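Local coordinates for dihydropteroate synthase (Xanthomonas albilineans, PDB 6Q62) that condenses para-aminobenzoate with 6-hydroxymethyl-7,8-dihydropterin diphosphate to give 7,8-dihydropteroate, a folate precursor, probably with magnesium as cofactor, at the interface of chains A and B. Coordinates in Å, arbitrary orientation; residue numbers count along the deposited sequence, not the author numbering. Chains: chain A/B, Dihydropteroate synthase.

The interface of chains A and B. Residues chain A 232-233, 235, 243-244, 247; chain B 267, 270-271, 273-274.
A two-fold symmetric, helix-packed interface joins two copies of this pterin-binding, TIM-barrel enzyme, with A:Arg235 and A:Thr233 meeting B:Asp270 in one part of it; a twin patch with the chains exchanged ties the pair together again. DHPS enzymes commonly dimerise, so this is plausibly the biological contact. The B chain contributes its last helix, 265-279, which lies against helix 242-254 of A and the end of helix 227-233. The polar part is a tip-to-tip salt bridge: A:Arg235 presents the NE side of its guanidinium and grips the carboxylate of B:Asp270 with two nitrogens, one to each oxygen. NE of A:Arg235 gives a fairly straight bond to OD2 of B:Asp270 (2.8 Å), using the syn lone pair of that oxygen. NH2 of A:Arg235 reaches OD1 of B:Asp270 at 2.9 Å, also from the syn side but tilted out of the carboxylate plane. The guanidinium and carboxylate planes lie 44° apart, so the paired grip is twisted and not flat. A bend at chi2 of A:Arg235 (-65°) helps turn its tip toward the acid. Each carboxylate oxygen also takes a water. Water 1 links OD2 of B:Asp270 (2.7 Å) to the backbone N of A:Gly244 near the start of helix 242-254, and water 2 links OD1 to the backbone O of A:Thr233, which would restrain rotation of the carboxylate. Beside this cluster the contact is apolar. The methyl CG2 of A:Thr233 packs on CG2 of B:Val274 at 3.8 Å, and the same valine branch lies against CA of A:Gly244. Small residues let the helices come close: CB of A:Ala247 sits 3.6 Å from CA of B:Ala271, and the CB methyls of A:Ala243 and B:Ala267 meet at 3.8 Å.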
ATOM      1  N   LEU A 232      -4.770   2.871 -14.053  1.00 15.67           N
ATOM      2  CA  LEU A 232      -3.782   3.722 -13.392  1.00 14.72           C
ATOM      3  C   LEU A 232      -2.392   3.072 -13.336  1.00 17.66           C
ATOM      4  O   LEU A 232      -1.385   3.790 -13.367  1.00 17.27           O
ATOM      5  CB  LEU A 232      -4.218   4.044 -11.949  1.00 14.90           C
ATOM      6  CG  LEU A 232      -5.394   5.014 -11.776  1.00 18.43           C
ATOM      7  CD1 LEU A 232      -5.782   5.134 -10.301  1.00 17.33           C
ATOM      8  CD2 LEU A 232      -5.097   6.390 -12.372  1.00 21.16           C
ATOM      9  N   THR A 233      -2.334   1.752 -13.192  1.00 12.53           N
ATOM     10  CA  THR A 233      -1.078   1.012 -13.007  1.00 11.88           C
ATOM     11  C   THR A 233      -0.579   0.215 -14.219  1.00 16.12           C
ATOM     12  O   THR A 233       0.522  -0.326 -14.175  1.00 14.88           O
ATOM     13  CB  THR A 233      -1.225   0.038 -11.817  1.00 14.89           C
ATOM     14  OG1 THR A 233      -2.268  -0.894 -12.118  1.00 16.12           O
ATOM     15  CG2 THR A 233      -1.478   0.732 -10.533  1.00 15.50           C
ATOM     16  N   ARG A 235      -1.998  -2.644 -15.231  1.00 15.58           N
ATOM     17  CA  ARG A 235      -2.098  -4.056 -14.879  1.00 14.81           C
ATOM     18  C   ARG A 235      -3.376  -4.608 -15.495  1.00 20.33           C
ATOM     19  O   ARG A 235      -4.484  -4.250 -15.077  1.00 19.05           O
ATOM     20  CB  ARG A 235      -2.072  -4.250 -13.351  1.00 14.55           C
ATOM     21  CG  ARG A 235      -0.805  -3.690 -12.675  1.00 13.42           C
ATOM     22  CD  ARG A 235       0.503  -4.379 -13.042  1.00 16.95           C
ATOM     23  NE  ARG A 235       1.611  -3.647 -12.415  1.00 17.62           N
ATOM     24  CZ  ARG A 235       2.869  -3.653 -12.836  1.00 29.46           C
ATOM     25  NH1 ARG A 235       3.221  -4.392 -13.878  1.00 20.13           N
ATOM     26  NH2 ARG A 235       3.789  -2.927 -12.209  1.00 19.06           N
ATOM     27  N   ALA A 243      -1.368  -4.639  -5.496  1.00  9.88           N
ATOM     28  CA  ALA A 243      -0.669  -3.511  -4.886  1.00  9.63           C
ATOM     29  C   ALA A 243      -1.369  -2.169  -5.102  1.00 10.33           C
ATOM     30  O   ALA A 243      -1.497  -1.379  -4.156  1.00  9.87           O
ATOM     31  CB  ALA A 243       0.760  -3.448  -5.402  1.00 10.33           C
ATOM     32  N   GLY A 244      -1.861  -1.912  -6.316  1.00  8.98           N
ATOM     33  CA  GLY A 244      -2.574  -0.669  -6.583  1.00  8.46           C
ATOM     34  C   GLY A 244      -3.877  -0.565  -5.795  1.00  8.46           C
ATOM     35  O   GLY A 244      -4.254   0.532  -5.360  1.00  7.80           O
ATOM     36  N   ALA A 247      -3.049   0.226  -2.132  1.00  9.10           N
ATOM     37  CA  ALA A 247      -2.726   1.645  -2.065  1.00  9.63           C
ATOM     38  C   ALA A 247      -4.024   2.468  -2.103  1.00 10.93           C
ATOM     39  O   ALA A 247      -4.196   3.356  -1.269  1.00  9.96           O
ATOM     40  CB  ALA A 247      -1.834   2.034  -3.226  1.00 10.84           C
TER
ATOM     41  N   ALA B 267       5.571  -3.513  -7.138  1.00  6.52           N
ATOM     42  CA  ALA B 267       4.467  -3.223  -6.196  1.00  6.23           C
ATOM     43  C   ALA B 267       4.557  -1.807  -5.662  1.00  8.75           C
ATOM     44  O   ALA B 267       3.533  -1.123  -5.569  1.00  8.82           O
ATOM     45  CB  ALA B 267       4.452  -4.223  -5.057  1.00  7.54           C
ATOM     46  N   ASP B 270       3.495   0.665  -8.411  1.00  7.90           N
ATOM     47  CA  ASP B 270       2.023   0.685  -8.511  1.00  8.64           C
ATOM     48  C   ASP B 270       1.388   1.544  -7.415  1.00 12.56           C
ATOM     49  O   ASP B 270       0.531   2.380  -7.707  1.00 11.60           O
ATOM     50  CB  ASP B 270       1.494  -0.743  -8.450  1.00 10.20           C
ATOM     51  CG  ASP B 270       1.726  -1.511  -9.738  1.00 16.49           C
ATOM     52  OD1 ASP B 270       2.432  -0.969 -10.639  1.00 13.93           O
ATOM     53  OD2 ASP B 270       1.214  -2.647  -9.851  1.00 19.15           O
ATOM     54  N   ALA B 271       1.822   1.347  -6.151  1.00  9.56           N
ATOM     55  CA  ALA B 271       1.292   2.123  -5.039  1.00  9.87           C
ATOM     56  C   ALA B 271       1.559   3.613  -5.222  1.00 13.07           C
ATOM     57  O   ALA B 271       0.680   4.432  -4.990  1.00 10.69           O
ATOM     58  CB  ALA B 271       1.900   1.644  -3.726  1.00 10.48           C
ATOM     59  N   THR B 273       2.081   5.158  -8.012  1.00 10.35           N
ATOM     60  CA  THR B 273       1.351   5.608  -9.214  1.00 11.40           C
ATOM     61  C   THR B 273      -0.091   5.998  -8.850  1.00 14.19           C
ATOM     62  O   THR B 273      -0.553   7.054  -9.267  1.00 11.71           O
ATOM     63  CB  THR B 273       1.459   4.591 -10.341  1.00 16.54           C
ATOM     64  OG1 THR B 273       2.848   4.434 -10.661  1.00 14.45           O
ATOM     65  CG2 THR B 273       0.724   5.037 -11.585  1.00 18.60           C
ATOM     66  N   VAL B 274      -0.762   5.169  -8.034  1.00 10.25           N
ATOM     67  CA  VAL B 274      -2.142   5.425  -7.589  1.00 10.11           C
ATOM     68  C   VAL B 274      -2.147   6.706  -6.754  1.00 13.36           C
ATOM     69  O   VAL B 274      -2.974   7.587  -6.996  1.00 13.68           O
ATOM     70  CB  VAL B 274      -2.710   4.210  -6.815  1.00 11.46           C
ATOM     71  CG1 VAL B 274      -4.077   4.531  -6.221  1.00 11.87           C
ATOM     72  CG2 VAL B 274      -2.786   2.981  -7.712  1.00 10.26           C
TER
HETATM   73  O   HOH W   1      -1.018  -3.544  -8.535  1.00 15.27           O
HETATM   74  O   HOH W   2       2.588   0.637 -12.666  1.00 18.86           O